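Local coordinates for putative immunoglobulin-blocking virulence protein (Mycoplasma mycoides subsp. capri, PDB 7ADK), which probably binds host immunoglobulins and blocks their action, as a virulence factor of the mycoplasma, at residues R158-T164 and R523-W527; K165-T171 and R346-Y351; T341-R345 and Y356-Y360. All coordinates share one frame; numbering follows the deposited sequence.

Interaction 1 of 3, residues R158-T164 and R523-W527; sequences RKISNPT and RNTTW
Pro163 and Asn524 are the closest point of the two backbones, with CA atoms 5.4 Å apart. Both segments are irregular loops. Segment 158-164 leaves helix 153-157 through a Schellman motif, in which Lys159 is the first residue with non-helical angles and has a positive phi. Its carbonyl is taken by Arg523: NH1 donates to Lys159 O at 3.0 Å and 159°. The oxygen lies near the guanidinium plane, but the donor stands above the carbonyl plane. The Arg523 chain bends at chi3 (-76°), which turns the guanidinium back to this oxygen. In the middle, the Pro163 ring rests on the other loop, with CG 3.7 Å from Thr525 O and CB 3.9 Å from Asn524 CA. Further along, Asn162 ND2 donates to Thr526 O at 3.2 Å, in the carbonyl plane and on a lone pair. The same ND2 also serves Lys165 O within its own loop. Thr164 and Thr526 cross at about a right angle, and their OG1 atoms are hydrogen-bonded at 2.8 Å. Two of the three bonds run from a side chain to a main-chain carbonyl. The loops are therefore tied by side chains at both ends, with proline packing between, and not by strand pairing.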
loop_
_atom_site.group_PDB
_atom_site.type_symbol
_atom_site.label_atom_id
_atom_site.label_comp_id
_atom_site.label_asym_id
_atom_site.label_seq_id
_atom_site.Cartn_x
_atom_site.Cartn_y
_atom_site.Cartn_z
ATOM N N ARG A 158 -17.437 -32.134 26.131
ATOM C CA ARG A 158 -17.691 -30.920 25.326
ATOM C C ARG A 158 -17.180 -30.998 23.877
ATOM O O ARG A 158 -17.284 -30.019 23.144
ATOM C CB ARG A 158 -17.104 -29.679 26.022
ATOM C CG ARG A 158 -17.661 -29.369 27.414
ATOM C CD ARG A 158 -19.175 -29.182 27.471
ATOM N NE ARG A 158 -19.652 -28.051 26.662
ATOM C CZ ARG A 158 -20.912 -27.712 26.485
ATOM N NH1 ARG A 158 -21.893 -28.333 27.035
ATOM N NH2 ARG A 158 -21.250 -26.725 25.740
ATOM N N LYS A 159 -16.587 -32.123 23.462
ATOM C CA LYS A 159 -15.979 -32.336 22.134
ATOM C C LYS A 159 -14.996 -31.217 21.764
ATOM O O LYS A 159 -15.099 -30.568 20.725
ATOM C CB LYS A 159 -17.056 -32.625 21.068
ATOM C CG LYS A 159 -17.958 -33.811 21.453
ATOM C CD LYS A 159 -18.722 -34.394 20.263
ATOM C CE LYS A 159 -17.848 -35.244 19.337
ATOM N NZ LYS A 159 -17.444 -36.523 19.944
ATOM N N ILE A 160 -14.085 -30.958 22.695
ATOM C CA ILE A 160 -13.159 -29.819 22.704
ATOM C C ILE A 160 -11.692 -30.291 22.782
ATOM O O ILE A 160 -10.790 -29.575 22.366
ATOM C CB ILE A 160 -13.601 -28.856 23.833
ATOM C CG1 ILE A 160 -12.913 -27.493 23.765
ATOM C CG2 ILE A 160 -13.414 -29.508 25.209
ATOM C CD1 ILE A 160 -13.170 -26.631 25.003
ATOM N N SER A 161 -11.436 -31.516 23.247
ATOM C CA SER A 161 -10.164 -32.241 23.100
ATOM C C SER A 161 -9.901 -32.642 21.646
ATOM O O SER A 161 -10.741 -32.445 20.768
ATOM C CB SER A 161 -10.155 -33.486 24.004
ATOM O OG SER A 161 -11.230 -34.355 23.714
ATOM N N ASN A 162 -8.722 -33.206 21.358
ATOM C CA ASN A 162 -8.404 -33.680 20.010
ATOM C C ASN A 162 -9.291 -34.896 19.644
ATOM O O ASN A 162 -9.416 -35.819 20.449
ATOM C CB ASN A 162 -6.895 -33.974 19.903
ATOM C CG ASN A 162 -6.388 -33.865 18.472
ATOM O OD1 ASN A 162 -6.569 -32.865 17.805
ATOM N ND2 ASN A 162 -5.786 -34.875 17.913
ATOM N N PRO A 163 -9.897 -34.930 18.446
ATOM C CA PRO A 163 -11.045 -35.788 18.142
ATOM C C PRO A 163 -10.772 -37.292 18.027
ATOM O O PRO A 163 -11.711 -38.083 18.033
ATOM C CB PRO A 163 -11.592 -35.248 16.812
ATOM C CG PRO A 163 -10.375 -34.609 16.157
ATOM C CD PRO A 163 -9.683 -33.995 17.354
ATOM N N THR A 164 -9.516 -37.705 17.884
ATOM C CA THR A 164 -9.144 -39.079 17.481
ATOM C C THR A 164 -7.984 -39.686 18.277
ATOM O O THR A 164 -7.899 -40.904 18.401
ATOM C CB THR A 164 -8.758 -39.087 16.002
ATOM O OG1 THR A 164 -7.724 -38.165 15.816
ATOM C CG2 THR A 164 -9.906 -38.715 15.076
ATOM N N ARG A 523 -13.093 -28.592 14.722
ATOM C CA ARG A 523 -13.476 -29.459 15.854
ATOM C C ARG A 523 -13.109 -30.933 15.660
ATOM O O ARG A 523 -12.598 -31.563 16.576
ATOM C CB ARG A 523 -14.980 -29.284 16.146
ATOM C CG ARG A 523 -15.341 -29.817 17.533
ATOM C CD ARG A 523 -16.843 -30.034 17.737
ATOM N NE ARG A 523 -17.603 -28.798 17.948
ATOM C CZ ARG A 523 -17.691 -28.092 19.052
ATOM N NH1 ARG A 523 -16.941 -28.289 20.088
ATOM N NH2 ARG A 523 -18.575 -27.151 19.129
ATOM N N ASN A 524 -13.316 -31.454 14.457
ATOM C CA ASN A 524 -13.033 -32.839 14.058
ATOM C C ASN A 524 -11.978 -32.927 12.931
ATOM O O ASN A 524 -11.981 -33.816 12.079
ATOM C CB ASN A 524 -14.328 -33.633 13.858
ATOM C CG ASN A 524 -15.415 -32.797 13.247
ATOM O OD1 ASN A 524 -15.298 -32.339 12.124
ATOM N ND2 ASN A 524 -16.440 -32.489 13.992
ATOM N N THR A 525 -11.011 -32.004 12.981
ATOM C CA THR A 525 -9.722 -32.103 12.285
ATOM C C THR A 525 -8.669 -32.621 13.251
ATOM O O THR A 525 -8.468 -32.018 14.297
ATOM C CB THR A 525 -9.294 -30.741 11.733
ATOM O OG1 THR A 525 -10.178 -30.357 10.714
ATOM C CG2 THR A 525 -7.900 -30.738 11.127
ATOM N N THR A 526 -7.992 -33.719 12.912
ATOM C CA THR A 526 -7.035 -34.382 13.816
ATOM C C THR A 526 -5.691 -33.652 13.932
ATOM O O THR A 526 -5.096 -33.669 15.004
ATOM C CB THR A 526 -6.815 -35.824 13.348
ATOM O OG1 THR A 526 -7.976 -36.580 13.538
ATOM C CG2 THR A 526 -5.686 -36.583 14.035
ATOM N N TRP A 527 -5.203 -33.026 12.850
ATOM C CA TRP A 527 -3.917 -32.311 12.813
ATOM C C TRP A 527 -3.918 -31.230 11.728
ATOM O O TRP A 527 -4.153 -31.523 10.558
ATOM C CB TRP A 527 -2.766 -33.325 12.621
ATOM C CG TRP A 527 -1.357 -32.812 12.700
ATOM C CD1 TRP A 527 -0.662 -32.605 13.842
ATOM C CD2 TRP A 527 -0.428 -32.496 11.619
ATOM N NE1 TRP A 527 0.621 -32.189 13.545
ATOM C CE2 TRP A 527 0.819 -32.114 12.190
ATOM C CE3 TRP A 527 -0.496 -32.520 10.211
ATOM C CZ2 TRP A 527 1.932 -31.776 11.415
ATOM C CZ3 TRP A 527 0.621 -32.194 9.427
ATOM C CH2 TRP A 527 1.836 -31.829 10.020
#

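Interaction 2 of 3, residues K165-T171 and R346-Y351; sequences KPYQNHT and RDNSEY
Tyr167 and Arg346 centre this contact, where an irregular loop packs on the later part of helix 339-351, which includes a wider pi-type turn at 347-351. The tight part is a polar and aromatic cluster. Arg346 bends at chi2 and chi3, which brings its guanidinium over the Tyr167 ring in a cation-pi contact, CZ 4.9 Å from the centroid. Arg346 NH1 and NH2 grip Gln168 O end-on, at 3.0 and 2.9 Å. NE and NH2 hold Asp347 OD1 side-on, in a salt bridge within the helix. Both partners lie near the guanidinium plane, so its rotation is fixed, and the methyl CG2 of Thr171 sits over one face. Tyr167 OH donates to the syn lone pair of Asp347 OD2 at 2.7 Å, with ring and carboxylate planes 82° apart. Asp347 OD2 also accepts from Trp527 NE1, so this buried carboxylate is well satisfied. The Tyr167 and Tyr351 rings are nearly parallel, at 21°, but slid apart with centroids 5.3 Å from each other, so they barely overlap and touch through their CE2 atoms. The solvent side is simpler. Lys165 and Glu350, both exposed, meet crosswise. The fully extended Lys165 chain passes Tyr351, with CE 3.6 Å from its OH. At its end, Lys165 NZ forms a salt bridge with Glu350 OE2 at 2.8 Å, meeting the oxygen from above the carboxylate plane.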
loop_
_atom_site.group_PDB
_atom_site.type_symbol
_atom_site.label_atom_id
_atom_site.label_comp_id
_atom_site.label_asym_id
_atom_site.label_seq_id
_atom_site.Cartn_x
_atom_site.Cartn_y
_atom_site.Cartn_z
ATOM N N LYS A 165 -7.088 -38.853 18.814
ATOM C CA LYS A 165 -5.817 -39.232 19.452
ATOM C C LYS A 165 -5.264 -38.031 20.232
ATOM O O LYS A 165 -5.183 -36.955 19.649
ATOM C CB LYS A 165 -4.864 -39.662 18.319
ATOM C CG LYS A 165 -3.398 -39.863 18.710
ATOM C CD LYS A 165 -2.638 -40.437 17.507
ATOM C CE LYS A 165 -1.127 -40.482 17.755
ATOM N NZ LYS A 165 -0.417 -41.142 16.638
ATOM N N PRO A 166 -4.874 -38.148 21.507
ATOM C CA PRO A 166 -4.272 -37.048 22.246
ATOM C C PRO A 166 -2.856 -36.755 21.741
ATOM O O PRO A 166 -1.959 -37.596 21.808
ATOM C CB PRO A 166 -4.302 -37.484 23.713
ATOM C CG PRO A 166 -4.264 -39.005 23.632
ATOM C CD PRO A 166 -5.021 -39.320 22.345
ATOM N N TYR A 167 -2.630 -35.538 21.260
ATOM C CA TYR A 167 -1.303 -35.086 20.832
ATOM C C TYR A 167 -0.336 -34.953 22.027
ATOM O O TYR A 167 -0.768 -34.610 23.126
ATOM C CB TYR A 167 -1.475 -33.762 20.086
ATOM C CG TYR A 167 -0.239 -33.239 19.382
ATOM C CD1 TYR A 167 0.697 -32.434 20.059
ATOM C CD2 TYR A 167 -0.050 -33.530 18.023
ATOM C CE1 TYR A 167 1.832 -31.952 19.385
ATOM C CE2 TYR A 167 1.081 -33.046 17.344
ATOM C CZ TYR A 167 2.023 -32.251 18.022
ATOM O OH TYR A 167 3.111 -31.776 17.366
ATOM N N GLN A 168 0.970 -35.175 21.833
ATOM C CA GLN A 168 1.996 -34.783 22.805
ATOM C C GLN A 168 3.233 -34.153 22.156
ATOM O O GLN A 168 3.744 -34.632 21.144
ATOM C CB GLN A 168 2.293 -35.937 23.766
ATOM C CG GLN A 168 3.497 -35.641 24.663
ATOM C CD GLN A 168 3.540 -36.419 25.957
ATOM O OE1 GLN A 168 2.552 -36.865 26.497
ATOM N NE2 GLN A 168 4.687 -36.530 26.549
ATOM N N ASN A 169 3.694 -33.052 22.748
ATOM C CA ASN A 169 4.761 -32.199 22.250
ATOM C C ASN A 169 6.156 -32.698 22.679
ATOM O O ASN A 169 6.993 -32.954 21.817
ATOM C CB ASN A 169 4.459 -30.760 22.703
ATOM C CG ASN A 169 4.997 -29.735 21.725
ATOM O OD1 ASN A 169 6.152 -29.741 21.353
ATOM N ND2 ASN A 169 4.174 -28.851 21.223
ATOM N N HIS A 170 6.420 -32.900 23.975
ATOM C CA HIS A 170 7.683 -33.499 24.429
ATOM C C HIS A 170 7.643 -35.021 24.302
ATOM O O HIS A 170 7.221 -35.754 25.192
ATOM C CB HIS A 170 8.097 -33.028 25.827
ATOM C CG HIS A 170 8.668 -31.631 25.874
ATOM N ND1 HIS A 170 9.017 -30.831 24.780
ATOM C CD2 HIS A 170 9.030 -30.982 27.014
ATOM C CE1 HIS A 170 9.541 -29.708 25.292
ATOM N NE2 HIS A 170 9.555 -29.773 26.631
ATOM N N THR A 171 8.107 -35.486 23.150
ATOM C CA THR A 171 8.297 -36.893 22.781
ATOM C C THR A 171 9.500 -37.566 23.437
ATOM O O THR A 171 9.550 -38.789 23.459
ATOM C CB THR A 171 8.490 -36.993 21.268
ATOM O OG1 THR A 171 9.494 -36.116 20.869
ATOM C CG2 THR A 171 7.249 -36.616 20.493
ATOM N N ARG A 346 8.411 -37.126 14.320
ATOM C CA ARG A 346 7.194 -37.838 14.707
ATOM C C ARG A 346 5.998 -37.339 13.911
ATOM O O ARG A 346 5.282 -38.158 13.355
ATOM C CB ARG A 346 7.037 -37.727 16.228
ATOM C CG ARG A 346 5.952 -38.627 16.844
ATOM C CD ARG A 346 4.506 -38.170 16.631
ATOM N NE ARG A 346 4.328 -36.756 16.984
ATOM C CZ ARG A 346 4.274 -36.236 18.179
ATOM N NH1 ARG A 346 4.218 -36.923 19.273
ATOM N NH2 ARG A 346 4.267 -34.956 18.285
ATOM N N ASP A 347 5.834 -36.031 13.746
ATOM C CA ASP A 347 4.722 -35.479 12.967
ATOM C C ASP A 347 4.792 -35.790 11.457
ATOM O O ASP A 347 3.808 -36.258 10.882
ATOM C CB ASP A 347 4.536 -33.968 13.236
ATOM C CG ASP A 347 4.006 -33.573 14.629
ATOM O OD1 ASP A 347 4.143 -34.346 15.595
ATOM O OD2 ASP A 347 3.400 -32.485 14.772
ATOM N N ASN A 348 5.933 -35.610 10.792
ATOM C CA ASN A 348 6.085 -35.933 9.367
ATOM C C ASN A 348 5.962 -37.431 9.053
ATOM O O ASN A 348 5.541 -37.800 7.958
ATOM C CB ASN A 348 7.416 -35.378 8.851
ATOM C CG ASN A 348 7.451 -33.871 8.711
ATOM O OD1 ASN A 348 6.563 -33.231 8.183
ATOM N ND2 ASN A 348 8.491 -33.244 9.165
ATOM N N SER A 349 6.313 -38.298 9.997
ATOM C CA SER A 349 6.327 -39.753 9.811
ATOM C C SER A 349 5.023 -40.462 10.172
ATOM O O SER A 349 4.839 -41.602 9.747
ATOM C CB SER A 349 7.501 -40.375 10.554
ATOM O OG SER A 349 7.385 -40.181 11.939
ATOM N N GLU A 350 4.119 -39.832 10.930
ATOM C CA GLU A 350 2.865 -40.469 11.356
ATOM C C GLU A 350 1.607 -39.589 11.373
ATOM O O GLU A 350 0.519 -40.155 11.289
ATOM C CB GLU A 350 3.072 -41.177 12.707
ATOM C CG GLU A 350 2.691 -40.335 13.931
ATOM C CD GLU A 350 3.093 -40.976 15.265
ATOM O OE1 GLU A 350 4.121 -41.685 15.341
ATOM O OE2 GLU A 350 2.356 -40.769 16.257
ATOM N N TYR A 351 1.690 -38.257 11.473
ATOM C CA TYR A 351 0.487 -37.416 11.356
ATOM C C TYR A 351 0.156 -37.106 9.907
ATOM O O TYR A 351 -1.009 -37.155 9.529
ATOM C CB TYR A 351 0.561 -36.126 12.176
ATOM C CG TYR A 351 0.266 -36.315 13.647
ATOM C CD1 TYR A 351 -0.989 -36.792 14.064
ATOM C CD2 TYR A 351 1.223 -35.980 14.608
ATOM C CE1 TYR A 351 -1.263 -36.985 15.425
ATOM C CE2 TYR A 351 0.969 -36.186 15.969
ATOM C CZ TYR A 351 -0.268 -36.706 16.374
ATOM O OH TYR A 351 -0.488 -36.942 17.685
#

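Interaction 3 of 3, residues T341-R345 and Y356-Y360; sequences TSRLR and YDEYY
Tyr359 lies against Thr341 where the loop that follows helix 339-351 folds back against the helix's earlier turn. The backbones come very near: the CA atoms of Arg345 and Tyr359 are 4.0 Å apart. CB of Tyr359 sits over the helix backbone, 3.6 Å from Thr341 O and 3.7 Å from Arg345 N. Its first torsion (chi1 71°) places CG between the backbone N and the carbonyl carbon, and the ring then runs beside Thr341, pointing the same way. CG is near Thr341 CB. Further out, CD1, CE1 and CZ of Tyr359 meet the methyl CG2 of Thr341, with CE1 nearest at 3.5 Å. This methyl lies over the ring face, toward its rim, in a CH-pi contact, 3.7 Å from the centroid and 19° off the normal. CE1 of Tyr360 lies over the opposite face, toward its rim. Leu344 adds apolar contact through CB, 4.2 Å from Tyr359 CB. Arg345 lays its aliphatic part along the loop, with CG 3.6 Å from Asp357 O. The contact rests on van der Waals and CH-pi packing at the surface. Within the loop, Tyr356 OH donates to Tyr360 O at 2.7 Å, in the carbonyl plane.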
loop_
_atom_site.group_PDB
_atom_site.type_symbol
_atom_site.label_atom_id
_atom_site.label_comp_id
_atom_site.label_asym_id
_atom_site.label_seq_id
_atom_site.Cartn_x
_atom_site.Cartn_y
_atom_site.Cartn_z
ATOM N N THR A 341 13.323 -31.286 16.653
ATOM C CA THR A 341 13.435 -32.242 15.539
ATOM C C THR A 341 12.751 -33.562 15.823
ATOM O O THR A 341 12.188 -34.155 14.918
ATOM C CB THR A 341 14.883 -32.503 15.107
ATOM O OG1 THR A 341 15.666 -33.043 16.141
ATOM C CG2 THR A 341 15.561 -31.238 14.624
ATOM N N SER A 342 12.746 -34.041 17.066
ATOM C CA SER A 342 12.039 -35.279 17.427
ATOM C C SER A 342 10.525 -35.136 17.280
ATOM O O SER A 342 9.877 -36.054 16.781
ATOM C CB SER A 342 12.403 -35.722 18.842
ATOM O OG SER A 342 12.065 -34.721 19.766
ATOM N N ARG A 343 9.957 -33.974 17.627
ATOM C CA ARG A 343 8.558 -33.631 17.344
ATOM C C ARG A 343 8.290 -33.546 15.846
ATOM O O ARG A 343 7.388 -34.221 15.371
ATOM C CB ARG A 343 8.179 -32.325 18.052
ATOM C CG ARG A 343 6.671 -31.998 17.998
ATOM C CD ARG A 343 6.387 -30.527 17.690
ATOM N NE ARG A 343 7.058 -29.637 18.641
ATOM C CZ ARG A 343 7.719 -28.528 18.377
ATOM N NH1 ARG A 343 7.700 -27.964 17.214
ATOM N NH2 ARG A 343 8.428 -27.966 19.298
ATOM N N LEU A 344 9.066 -32.783 15.069
ATOM C CA LEU A 344 8.866 -32.694 13.618
ATOM C C LEU A 344 9.049 -34.040 12.892
ATOM O O LEU A 344 8.314 -34.325 11.953
ATOM C CB LEU A 344 9.787 -31.626 13.009
ATOM C CG LEU A 344 9.214 -30.203 13.005
ATOM C CD1 LEU A 344 9.390 -29.489 14.329
ATOM C CD2 LEU A 344 9.865 -29.369 11.917
ATOM N N ARG A 345 9.968 -34.901 13.338
ATOM C CA ARG A 345 10.129 -36.266 12.810
ATOM C C ARG A 345 8.888 -37.102 13.075
ATOM O O ARG A 345 8.353 -37.711 12.156
ATOM C CB ARG A 345 11.376 -36.931 13.405
ATOM C CG ARG A 345 11.828 -38.123 12.547
ATOM C CD ARG A 345 12.989 -38.910 13.164
ATOM N NE ARG A 345 14.121 -38.037 13.526
ATOM C CZ ARG A 345 14.484 -37.670 14.740
ATOM N NH1 ARG A 345 13.983 -38.178 15.818
ATOM N NH2 ARG A 345 15.400 -36.776 14.913
ATOM N N TYR A 356 6.711 -39.098 5.408
ATOM C CA TYR A 356 8.134 -39.263 5.108
ATOM C C TYR A 356 8.986 -39.366 6.383
ATOM O O TYR A 356 8.598 -38.878 7.435
ATOM C CB TYR A 356 8.608 -38.157 4.156
ATOM C CG TYR A 356 8.420 -36.717 4.590
ATOM C CD1 TYR A 356 9.418 -36.068 5.332
ATOM C CD2 TYR A 356 7.281 -36.001 4.184
ATOM C CE1 TYR A 356 9.292 -34.710 5.650
ATOM C CE2 TYR A 356 7.153 -34.638 4.492
ATOM C CZ TYR A 356 8.166 -33.985 5.217
ATOM O OH TYR A 356 8.077 -32.661 5.475
ATOM N N ASP A 357 10.140 -40.033 6.311
ATOM C CA ASP A 357 10.923 -40.417 7.497
ATOM C C ASP A 357 11.815 -39.304 8.071
ATOM O O ASP A 357 12.317 -39.415 9.185
ATOM C CB ASP A 357 11.764 -41.646 7.140
ATOM C CG ASP A 357 12.233 -42.462 8.338
ATOM O OD1 ASP A 357 13.226 -43.205 8.204
ATOM O OD2 ASP A 357 11.610 -42.401 9.417
ATOM N N GLU A 358 12.067 -38.252 7.301
ATOM C CA GLU A 358 12.837 -37.066 7.696
ATOM C C GLU A 358 12.062 -36.150 8.658
ATOM O O GLU A 358 10.867 -36.306 8.865
ATOM C CB GLU A 358 13.232 -36.252 6.451
ATOM C CG GLU A 358 14.074 -37.013 5.421
ATOM C CD GLU A 358 13.671 -36.669 3.989
ATOM O OE1 GLU A 358 13.754 -35.499 3.581
ATOM O OE2 GLU A 358 13.245 -37.577 3.269
ATOM N N TYR A 359 12.757 -35.176 9.258
ATOM C CA TYR A 359 12.145 -34.105 10.048
ATOM C C TYR A 359 11.984 -32.771 9.304
ATOM O O TYR A 359 11.323 -31.877 9.822
ATOM C CB TYR A 359 12.901 -33.926 11.369
ATOM C CG TYR A 359 14.286 -33.325 11.296
ATOM C CD1 TYR A 359 14.450 -31.932 11.168
ATOM C CD2 TYR A 359 15.415 -34.153 11.422
ATOM C CE1 TYR A 359 15.742 -31.373 11.155
ATOM C CE2 TYR A 359 16.705 -33.597 11.421
ATOM C CZ TYR A 359 16.872 -32.206 11.289
ATOM O OH TYR A 359 18.120 -31.709 11.314
ATOM N N TYR A 360 12.557 -32.598 8.114
ATOM C CA TYR A 360 12.546 -31.322 7.401
ATOM C C TYR A 360 11.140 -30.895 6.962
ATOM O O TYR A 360 10.310 -31.720 6.578
ATOM C CB TYR A 360 13.478 -31.397 6.191
ATOM C CG TYR A 360 14.832 -31.991 6.513
ATOM C CD1 TYR A 360 15.668 -31.379 7.464
ATOM C CD2 TYR A 360 15.224 -33.198 5.909
ATOM C CE1 TYR A 360 16.884 -31.980 7.814
ATOM C CE2 TYR A 360 16.435 -33.809 6.268
ATOM C CZ TYR A 360 17.266 -33.201 7.227
ATOM O OH TYR A 360 18.433 -33.773 7.585
#

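Interactions 1 and 2 are partly buried, while interaction 3 is a surface contact. Interactions 2 and 3 both use helix 339-351: the loop 165-171 packs on its later turns, and the chain beyond the helix returns to its earlier ones. Asn169 OD1 with Arg343 NE, and Asn348 O with Tyr356 N, join these two contacts by probable hydrogen bonds. Interactions 1 and 2 use consecutive segments of one loop, and Trp527 bridges them by stacking on Tyr351. The chemistry differs with place. Interaction 1 ties two loops mostly through carbonyls. Interaction 2 joins a charged and aromatic cluster, buried at Asp347 and the two tyrosines, to an exposed salt bridge. Interaction 3 is mainly apolar.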